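Local coordinates for protein torso (Bombyx mori, PDB 5AOQ) that senses prothoracicotropic hormone through its fibronectin type III ectodomain and, as a receptor tyrosine kinase, activates MAPK signalling and takes part in initiating metamorphosis, at residues V157-Y163 with N174-N180; L187-I191 with A203-T208. All blocks are in the same frame, centred on the assembly; numbering follows the deposited sequence.

Both contacts are antiparallel beta hairpins of the second fibronectin type III domain, one in each sheet of its sandwich, both partly buried. Contact 1 pairs strands 159-167 and 171-179 of the three-stranded sheet, its centre about 20 Å from that of the chain; contact 2 pairs strands 189-195 and 198-205 of the four-stranded sheet, about 7 Å from it, beside the first domain. Their centres lie 14 Å apart, and inner faces meet: W179 CH2 lies 3.7 Å from I205 CD1 and W179 NE1 3.8 Å from F189 CE1. Outside that core, contact 1 exposes lysines and a glutamate beside a glycosylated asparagine, whereas contact 2 bears charges implicated in hormone binding and a disulfide to C66.

Contact 1: V157-Y163 with N174-N180; sequences VTQEFKY and NGKFVWN. With NAG (2-acetamido-2-deoxy-beta-D-glucopyranose), chain E.
A hairpin of the second fibronectin type III domain illustrates how one sheet presents a largely aromatic face and a mostly charged one. Strands 159-163 and 174-179, both extended, run antiparallel at 158° with axes 4.5 Å apart. Q159, F161 and Y163 stand opposite W179, F177 and G175 in non-hydrogen-bonded pairs. E160-V178 and K162-K176 carry reciprocal N-H...O hydrogen bonds: E160 N to V178 O at 2.7 Å, and V178 N to E160 O, K162 N to K176 O and K176 N to K162 O at 2.8 Å. F177 (m) is the most covered: its CD2 lies 3.6 Å from F161 CB, its CZ 4.2 Å from Y163 CE1. Y163 CD1 packs 3.7 Å from G175 CA, where a CB would clash. W179 (p) sets its CD1 3.7 Å from V157 CB. V178 (t), on the face with E160, K162 and K176, sets its CB 4.2 Å from E160 CG. At the open end the side chain of N180 (p) supplements a weakened backbone pairing (N180 N to T158 O, weak, 3.4 Å): its OD1 accepts from T158 N at 3.0 Å and weakly from T158 OG1 at 3.1 Å, while N180 ND2 is bonded to NAG C1 (1.4 Å). Strand 212-218 flanks strand 171-179. On the aromatic face F177 meets Y239 and W179 meets F189, both edge-to-face, joining this sheet to strands 233-240 and 189-195.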
ATOM      1  N   VAL A 157     -26.373  17.973  -2.832  1.00 76.78           N
ATOM      2  CA  VAL A 157     -25.734  19.275  -2.666  1.00 75.19           C
ATOM      3  C   VAL A 157     -25.448  19.931  -4.019  1.00 72.40           C
ATOM      4  O   VAL A 157     -25.083  19.256  -4.979  1.00 70.42           O
ATOM      5  CB  VAL A 157     -24.410  19.160  -1.865  1.00 75.58           C
ATOM      6  CG1 VAL A 157     -24.680  18.749  -0.425  1.00 78.92           C
ATOM      7  CG2 VAL A 157     -23.434  18.194  -2.538  1.00 75.33           C
ATOM      8  N   THR A 158     -25.639  21.246  -4.087  1.00 59.72           N
ATOM      9  CA  THR A 158     -25.404  22.013  -5.311  1.00 56.96           C
ATOM     10  C   THR A 158     -24.221  22.947  -5.094  1.00 55.97           C
ATOM     11  O   THR A 158     -24.186  23.711  -4.127  1.00 56.99           O
ATOM     12  CB  THR A 158     -26.640  22.822  -5.739  1.00 56.41           C
ATOM     13  OG1 THR A 158     -27.049  23.685  -4.672  1.00 57.73           O
ATOM     14  CG2 THR A 158     -27.783  21.888  -6.111  1.00 57.49           C
ATOM     15  N   GLN A 159     -23.259  22.882  -6.007  1.00 86.97           N
ATOM     16  CA  GLN A 159     -21.943  23.470  -5.795  1.00 85.43           C
ATOM     17  C   GLN A 159     -21.687  24.700  -6.656  1.00 83.68           C
ATOM     18  O   GLN A 159     -21.934  24.687  -7.863  1.00 81.41           O
ATOM     19  CB  GLN A 159     -20.864  22.425  -6.084  1.00 83.12           C
ATOM     20  CG  GLN A 159     -21.220  21.024  -5.611  1.00 84.63           C
ATOM     21  CD  GLN A 159     -20.191  19.992  -6.016  1.00 83.09           C
ATOM     22  OE1 GLN A 159     -19.167  20.320  -6.617  1.00 80.79           O
ATOM     23  NE2 GLN A 159     -20.463  18.732  -5.699  1.00 84.65           N
ATOM     24  N   GLU A 160     -21.196  25.760  -6.021  1.00 66.76           N
ATOM     25  CA  GLU A 160     -20.701  26.925  -6.741  1.00 64.97           C
ATOM     26  C   GLU A 160     -19.185  26.942  -6.607  1.00 65.11           C
ATOM     27  O   GLU A 160     -18.629  26.370  -5.668  1.00 67.01           O
ATOM     28  CB  GLU A 160     -21.318  28.218  -6.203  1.00 65.81           C
ATOM     29  CG  GLU A 160     -20.815  28.648  -4.834  1.00 67.97           C
ATOM     30  CD  GLU A 160     -21.474  29.927  -4.348  1.00 69.49           C
ATOM     31  OE1 GLU A 160     -22.593  30.235  -4.812  1.00 70.32           O
ATOM     32  OE2 GLU A 160     -20.871  30.626  -3.507  1.00 69.98           O
ATOM     33  N   PHE A 161     -18.522  27.600  -7.548  1.00 48.36           N
ATOM     34  CA  PHE A 161     -17.068  27.598  -7.602  1.00 48.52           C
ATOM     35  C   PHE A 161     -16.524  28.890  -8.192  1.00 47.23           C
ATOM     36  O   PHE A 161     -17.172  29.524  -9.026  1.00 45.66           O
ATOM     37  CB  PHE A 161     -16.591  26.400  -8.420  1.00 48.08           C
ATOM     38  CG  PHE A 161     -17.434  26.130  -9.630  1.00 46.37           C
ATOM     39  CD1 PHE A 161     -17.174  26.766 -10.828  1.00 44.52           C
ATOM     40  CD2 PHE A 161     -18.502  25.251  -9.563  1.00 46.92           C
ATOM     41  CE1 PHE A 161     -17.953  26.525 -11.943  1.00 43.31           C
ATOM     42  CE2 PHE A 161     -19.287  25.009 -10.672  1.00 45.73           C
ATOM     43  CZ  PHE A 161     -19.012  25.644 -11.864  1.00 43.96           C
ATOM     44  N   LYS A 162     -15.329  29.269  -7.753  1.00 48.20           N
ATOM     45  CA  LYS A 162     -14.658  30.459  -8.262  1.00 47.36           C
ATOM     46  C   LYS A 162     -13.200  30.142  -8.555  1.00 47.74           C
ATOM     47  O   LYS A 162     -12.604  29.280  -7.907  1.00 49.47           O
ATOM     48  CB  LYS A 162     -14.758  31.613  -7.264  1.00 48.82           C
ATOM     49  CG  LYS A 162     -16.166  32.150  -7.074  1.00 48.66           C
ATOM     50  CD  LYS A 162     -16.191  33.275  -6.052  1.00 50.62           C
ATOM     51  CE  LYS A 162     -17.572  33.903  -5.948  1.00 50.74           C
ATOM     52  NZ  LYS A 162     -17.635  34.947  -4.887  1.00 53.16           N
ATOM     53  N   TYR A 163     -12.634  30.843  -9.533  1.00 46.41           N
ATOM     54  CA  TYR A 163     -11.251  30.622  -9.934  1.00 46.87           C
ATOM     55  C   TYR A 163     -10.461  31.917  -9.910  1.00 47.26           C
ATOM     56  O   TYR A 163     -11.015  33.002 -10.088  1.00 46.44           O
ATOM     57  CB  TYR A 163     -11.200  30.008 -11.331  1.00 45.16           C
ATOM     58  CG  TYR A 163     -12.087  28.799 -11.469  1.00 44.87           C
ATOM     59  CD1 TYR A 163     -11.628  27.535 -11.131  1.00 46.40           C
ATOM     60  CD2 TYR A 163     -13.390  28.923 -11.925  1.00 43.43           C
ATOM     61  CE1 TYR A 163     -12.439  26.429 -11.250  1.00 46.43           C
ATOM     62  CE2 TYR A 163     -14.208  27.823 -12.048  1.00 43.45           C
ATOM     63  CZ  TYR A 163     -13.729  26.578 -11.709  1.00 44.92           C
ATOM     64  OH  TYR A 163     -14.543  25.478 -11.828  1.00 45.23           O
ATOM     65  N   ASN A 174      -5.846  28.771  -9.479  1.00 36.91           N
ATOM     66  CA  ASN A 174      -6.351  28.244  -8.211  1.00 34.93           C
ATOM     67  C   ASN A 174      -7.874  28.334  -8.173  1.00 34.55           C
ATOM     68  O   ASN A 174      -8.446  29.374  -8.502  1.00 35.70           O
ATOM     69  CB  ASN A 174      -5.749  29.001  -7.024  1.00 34.77           C
ATOM     70  CG  ASN A 174      -4.317  28.586  -6.725  1.00 34.69           C
ATOM     71  OD1 ASN A 174      -3.889  27.485  -7.070  1.00 34.35           O
ATOM     72  ND2 ASN A 174      -3.571  29.471  -6.075  1.00 35.31           N
ATOM     73  N   GLY A 175      -8.522  27.244  -7.774  1.00 33.67           N
ATOM     74  CA  GLY A 175      -9.974  27.162  -7.791  1.00 33.37           C
ATOM     75  C   GLY A 175     -10.572  26.805  -6.443  1.00 32.30           C
ATOM     76  O   GLY A 175     -10.218  25.787  -5.846  1.00 31.68           O
ATOM     77  N   LYS A 176     -11.490  27.646  -5.972  1.00 32.16           N
ATOM     78  CA  LYS A 176     -12.162  27.435  -4.693  1.00 31.71           C
ATOM     79  C   LYS A 176     -13.610  26.999  -4.905  1.00 31.52           C
ATOM     80  O   LYS A 176     -14.316  27.553  -5.750  1.00 32.05           O
ATOM     81  CB  LYS A 176     -12.110  28.707  -3.845  1.00 32.51           C
ATOM     82  CG  LYS A 176     -12.673  28.536  -2.440  1.00 32.53           C
ATOM     83  CD  LYS A 176     -12.501  29.794  -1.597  1.00 33.72           C
ATOM     84  CE  LYS A 176     -11.041  30.058  -1.256  1.00 34.01           C
ATOM     85  NZ  LYS A 176     -10.881  31.223  -0.345  1.00 35.54           N
ATOM     86  N   PHE A 177     -14.040  26.010  -4.126  1.00 31.11           N
ATOM     87  CA  PHE A 177     -15.346  25.377  -4.296  1.00 31.04           C
ATOM     88  C   PHE A 177     -16.168  25.451  -3.014  1.00 31.44           C
ATOM     89  O   PHE A 177     -15.633  25.301  -1.913  1.00 31.79           O
ATOM     90  CB  PHE A 177     -15.178  23.916  -4.717  1.00 30.84           C
ATOM     91  CG  PHE A 177     -14.476  23.739  -6.034  1.00 30.84           C
ATOM     92  CD1 PHE A 177     -13.117  23.989  -6.150  1.00 30.85           C
ATOM     93  CD2 PHE A 177     -15.169  23.311  -7.153  1.00 31.17           C
ATOM     94  CE1 PHE A 177     -12.470  23.827  -7.356  1.00 31.30           C
ATOM     95  CE2 PHE A 177     -14.524  23.146  -8.363  1.00 31.76           C
ATOM     96  CZ  PHE A 177     -13.172  23.405  -8.464  1.00 31.88           C
ATOM     97  N   VAL A 178     -17.470  25.676  -3.170  1.00 38.68           N
ATOM     98  CA  VAL A 178     -18.391  25.774  -2.040  1.00 39.36           C
ATOM     99  C   VAL A 178     -19.746  25.188  -2.436  1.00 39.43           C
ATOM    100  O   VAL A 178     -20.100  25.174  -3.615  1.00 39.06           O
ATOM    101  CB  VAL A 178     -18.564  27.242  -1.576  1.00 40.07           C
ATOM    102  CG1 VAL A 178     -19.564  27.345  -0.429  1.00 41.09           C
ATOM    103  CG2 VAL A 178     -17.225  27.838  -1.161  1.00 40.24           C
ATOM    104  N   TRP A 179     -20.501  24.702  -1.455  1.00 43.03           N
ATOM    105  CA  TRP A 179     -21.838  24.174  -1.710  1.00 43.34           C
ATOM    106  C   TRP A 179     -22.764  24.384  -0.515  1.00 44.60           C
ATOM    107  O   TRP A 179     -22.305  24.572   0.611  1.00 45.51           O
ATOM    108  CB  TRP A 179     -21.757  22.689  -2.067  1.00 43.39           C
ATOM    109  CG  TRP A 179     -21.123  21.838  -1.006  1.00 44.42           C
ATOM    110  CD1 TRP A 179     -21.763  21.051  -0.093  1.00 46.08           C
ATOM    111  CD2 TRP A 179     -19.720  21.687  -0.751  1.00 44.30           C
ATOM    112  NE1 TRP A 179     -20.846  20.419   0.713  1.00 47.23           N
ATOM    113  CE2 TRP A 179     -19.586  20.793   0.330  1.00 46.02           C
ATOM    114  CE3 TRP A 179     -18.565  22.220  -1.331  1.00 43.19           C
ATOM    115  CZ2 TRP A 179     -18.344  20.421   0.840  1.00 46.60           C
ATOM    116  CZ3 TRP A 179     -17.334  21.850  -0.821  1.00 43.52           C
ATOM    117  CH2 TRP A 179     -17.234  20.961   0.254  1.00 45.16           C
ATOM    118  N   ASN A 180     -24.071  24.351  -0.769  1.00110.05           N
ATOM    119  CA  ASN A 180     -25.057  24.602   0.278  1.00118.13           C
ATOM    120  C   ASN A 180     -25.229  23.423   1.225  1.00118.88           C
ATOM    121  O   ASN A 180     -24.994  22.272   0.859  1.00111.10           O
ATOM    122  CB  ASN A 180     -26.412  24.979  -0.335  1.00116.65           C
ATOM    123  CG  ASN A 180     -27.030  23.859  -1.166  1.00107.31           C
ATOM    124  OD1 ASN A 180     -26.324  23.010  -1.713  1.00 99.56           O
ATOM    125  ND2 ASN A 180     -28.365  23.867  -1.264  1.00105.56           N
TER
HETATM  126  C1  NAG E   1     -29.130  22.917  -2.041  1.00107.70           C
HETATM  127  C2  NAG E   1     -29.787  21.759  -1.291  1.00107.81           C
HETATM  128  C3  NAG E   1     -30.544  20.855  -2.267  1.00104.23           C
HETATM  129  C4  NAG E   1     -31.477  21.660  -3.167  1.00103.27           C
HETATM  130  C5  NAG E   1     -30.753  22.858  -3.779  1.00103.74           C
HETATM  131  C6  NAG E   1     -31.677  23.797  -4.525  1.00103.99           C
HETATM  132  C7  NAG E   1     -28.679  20.986   0.771  1.00112.09           C
HETATM  133  C8  NAG E   1     -27.596  20.115   1.337  1.00112.38           C
HETATM  134  N2  NAG E   1     -28.788  20.982  -0.561  1.00108.43           N
HETATM  135  O3  NAG E   1     -31.291  19.891  -1.534  1.00105.27           O
HETATM  136  O4  NAG E   1     -31.914  20.837  -4.243  1.00 99.60           O
HETATM  137  O5  NAG E   1     -30.122  23.632  -2.752  1.00107.51           O
HETATM  138  O6  NAG E   1     -33.035  23.389  -4.440  1.00103.52           O
HETATM  139  O7  NAG E   1     -29.406  21.664   1.485  1.00115.48           O

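Contact 2: L187-I191 with A203-T208; sequences LCFDI and AKIWPT
Short pairings can be fully bonded along the backbone yet send their charges to other partners, as in this beta hairpin of the second fibronectin domain. Strands 189-191 and 203-205, both extended, run antiparallel at 160°, axes 4.7 Å apart. In the hydrogen-bonded pairs F189 N donates to I205 O (2.9 Å), I205 N to F189 O (2.7 Å), I191 N to A203 O (2.8 Å) and A203 N to I191 O (2.8 Å). D190 bonds through its backbone to K229 on the next strand, and F189 O also has a weak bond with R73 NH1. I205 (m, t) packs its CG1 3.3 Å from I191 CD1. Past the strand, P207 CA makes a CA-H...O contact with L187 O at 3.4 Å, and P207 CD lies 3.4 Å from C188 SG, whose disulfide to C66 ties the hairpin to the first domain. In the non-hydrogen-bonded pair D190-K204, K204 CG lies 3.6 Å from D190 OD2. Salt bridges to the first domain meet the charges: D190 OD1 to R73 NH2, K204 NZ to E109 OE1. K204 NZ also has a long, weak ion pair with E28 of the hormone chain, consistent with a charged face tying the domains together beside the hormone site.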
ATOM      1  N   LEU A 187     -22.882  17.967  10.152  1.00127.88           N
ATOM      2  CA  LEU A 187     -22.497  17.522   8.812  1.00122.26           C
ATOM      3  C   LEU A 187     -20.992  17.601   8.564  1.00120.37           C
ATOM      4  O   LEU A 187     -20.394  18.675   8.642  1.00120.53           O
ATOM      5  CB  LEU A 187     -23.226  18.348   7.748  1.00119.01           C
ATOM      6  CG  LEU A 187     -24.554  17.787   7.229  1.00117.91           C
ATOM      7  CD1 LEU A 187     -25.731  18.239   8.084  1.00122.33           C
ATOM      8  CD2 LEU A 187     -24.764  18.184   5.776  1.00112.97           C
ATOM      9  N   CYS A 188     -20.395  16.449   8.267  1.00119.12           N
ATOM     10  CA  CYS A 188     -19.013  16.366   7.802  1.00117.10           C
ATOM     11  C   CYS A 188     -19.023  16.019   6.317  1.00112.73           C
ATOM     12  O   CYS A 188     -20.074  15.664   5.780  1.00111.42           O
ATOM     13  CB  CYS A 188     -18.231  15.317   8.593  1.00119.85           C
ATOM     14  SG  CYS A 188     -18.171  15.604  10.376  1.00125.74           S
ATOM     15  N   PHE A 189     -17.874  16.119   5.649  1.00 63.51           N
ATOM     16  CA  PHE A 189     -17.821  15.829   4.212  1.00 61.18           C
ATOM     17  C   PHE A 189     -16.515  15.175   3.756  1.00 60.53           C
ATOM     18  O   PHE A 189     -15.477  15.301   4.409  1.00 61.45           O
ATOM     19  CB  PHE A 189     -18.042  17.117   3.411  1.00 59.42           C
ATOM     20  CG  PHE A 189     -19.349  17.798   3.705  1.00 60.14           C
ATOM     21  CD1 PHE A 189     -20.540  17.289   3.214  1.00 60.01           C
ATOM     22  CD2 PHE A 189     -19.386  18.942   4.484  1.00 61.29           C
ATOM     23  CE1 PHE A 189     -21.742  17.915   3.488  1.00 61.03           C
ATOM     24  CE2 PHE A 189     -20.584  19.571   4.761  1.00 62.34           C
ATOM     25  CZ  PHE A 189     -21.763  19.057   4.263  1.00 62.21           C
ATOM     26  N   ASP A 190     -16.592  14.479   2.622  1.00 59.21           N
ATOM     27  CA  ASP A 190     -15.426  13.894   1.958  1.00 58.66           C
ATOM     28  C   ASP A 190     -15.375  14.326   0.495  1.00 56.44           C
ATOM     29  O   ASP A 190     -16.326  14.108  -0.255  1.00 55.53           O
ATOM     30  CB  ASP A 190     -15.454  12.368   2.051  1.00 59.90           C
ATOM     31  CG  ASP A 190     -15.189  11.866   3.451  1.00 62.21           C
ATOM     32  OD1 ASP A 190     -16.121  11.895   4.282  1.00 63.38           O
ATOM     33  OD2 ASP A 190     -14.046  11.445   3.726  1.00 63.06           O
ATOM     34  N   ILE A 191     -14.257  14.925   0.094  1.00 55.80           N
ATOM     35  CA  ILE A 191     -14.142  15.543  -1.223  1.00 53.86           C
ATOM     36  C   ILE A 191     -13.099  14.858  -2.093  1.00 53.79           C
ATOM     37  O   ILE A 191     -11.999  14.541  -1.632  1.00 55.13           O
ATOM     38  CB  ILE A 191     -13.763  17.035  -1.112  1.00 53.35           C
ATOM     39  CG1 ILE A 191     -14.738  17.771  -0.192  1.00 53.88           C
ATOM     40  CG2 ILE A 191     -13.710  17.687  -2.492  1.00 51.44           C
ATOM     41  CD1 ILE A 191     -14.349  17.719   1.271  1.00 56.01           C
ATOM     42  N   ALA A 203      -9.729  15.240  -0.086  1.00 58.02           N
ATOM     43  CA  ALA A 203      -9.711  15.852   1.238  1.00 59.23           C
ATOM     44  C   ALA A 203     -10.888  15.393   2.092  1.00 59.64           C
ATOM     45  O   ALA A 203     -11.863  14.841   1.582  1.00 58.71           O
ATOM     46  CB  ALA A 203      -9.711  17.366   1.115  1.00 58.48           C
ATOM     47  N   LYS A 204     -10.778  15.627   3.396  1.00 61.30           N
ATOM     48  CA  LYS A 204     -11.814  15.254   4.352  1.00 62.24           C
ATOM     49  C   LYS A 204     -12.175  16.452   5.230  1.00 62.95           C
ATOM     50  O   LYS A 204     -11.359  16.908   6.031  1.00 64.42           O
ATOM     51  CB  LYS A 204     -11.339  14.075   5.204  1.00 64.24           C
ATOM     52  CG  LYS A 204     -12.377  13.520   6.167  1.00 65.53           C
ATOM     53  CD  LYS A 204     -11.778  12.452   7.080  1.00 67.71           C
ATOM     54  CE  LYS A 204     -11.298  11.240   6.289  1.00 67.57           C
ATOM     55  NZ  LYS A 204     -10.823  10.140   7.171  1.00 69.86           N
ATOM     56  N   ILE A 205     -13.398  16.954   5.075  1.00 71.42           N
ATOM     57  CA  ILE A 205     -13.834  18.155   5.784  1.00 72.24           C
ATOM     58  C   ILE A 205     -14.568  17.824   7.080  1.00 74.43           C
ATOM     59  O   ILE A 205     -15.638  17.205   7.072  1.00 74.53           O
ATOM     60  CB  ILE A 205     -14.735  19.046   4.887  1.00 70.50           C
ATOM     61  CG1 ILE A 205     -13.866  19.783   3.862  1.00 68.92           C
ATOM     62  CG2 ILE A 205     -15.521  20.062   5.723  1.00 71.88           C
ATOM     63  CD1 ILE A 205     -14.625  20.707   2.913  1.00 67.19           C
ATOM     64  N   TRP A 206     -13.965  18.250   8.188  1.00 53.97           N
ATOM     65  CA  TRP A 206     -14.562  18.147   9.513  1.00 59.18           C
ATOM     66  C   TRP A 206     -15.771  19.077   9.584  1.00 61.67           C
ATOM     67  O   TRP A 206     -15.941  19.929   8.715  1.00 59.05           O
ATOM     68  CB  TRP A 206     -13.531  18.510  10.586  1.00 61.27           C
ATOM     69  CG  TRP A 206     -12.264  17.723  10.496  1.00 59.25           C
ATOM     70  CD1 TRP A 206     -11.083  18.131   9.951  1.00 56.18           C
ATOM     71  CD2 TRP A 206     -12.052  16.388  10.965  1.00 60.85           C
ATOM     72  NE1 TRP A 206     -10.147  17.131  10.052  1.00 55.96           N
ATOM     73  CE2 TRP A 206     -10.717  16.050  10.671  1.00 58.64           C
ATOM     74  CE3 TRP A 206     -12.863  15.446  11.605  1.00 64.44           C
ATOM     75  CZ2 TRP A 206     -10.174  14.810  10.995  1.00 59.78           C
ATOM     76  CZ3 TRP A 206     -12.322  14.216  11.926  1.00 65.37           C
ATOM     77  CH2 TRP A 206     -10.990  13.909  11.621  1.00 62.98           C
ATOM     78  N   PRO A 207     -16.619  18.929  10.617  1.00 62.44           N
ATOM     79  CA  PRO A 207     -17.854  19.719  10.564  1.00 65.43           C
ATOM     80  C   PRO A 207     -17.613  21.215  10.755  1.00 66.05           C
ATOM     81  O   PRO A 207     -17.099  21.631  11.794  1.00 69.43           O
ATOM     82  CB  PRO A 207     -18.687  19.143  11.712  1.00 72.40           C
ATOM     83  CG  PRO A 207     -17.699  18.591  12.666  1.00 73.66           C
ATOM     84  CD  PRO A 207     -16.485  18.187  11.884  1.00 67.14           C
ATOM     85  N   THR A 208     -17.981  22.002   9.748  1.00 67.67           N
ATOM     86  CA  THR A 208     -17.849  23.454   9.799  1.00 68.39           C
ATOM     87  C   THR A 208     -19.198  24.122   9.574  1.00 71.66           C
ATOM     88  O   THR A 208     -20.162  23.473   9.166  1.00 72.45           O
ATOM     89  CB  THR A 208     -16.853  23.971   8.741  1.00 62.16           C
ATOM     90  OG1 THR A 208     -17.350  23.679   7.429  1.00 58.36           O
ATOM     91  CG2 THR A 208     -15.490  23.323   8.920  1.00 59.58           C
TER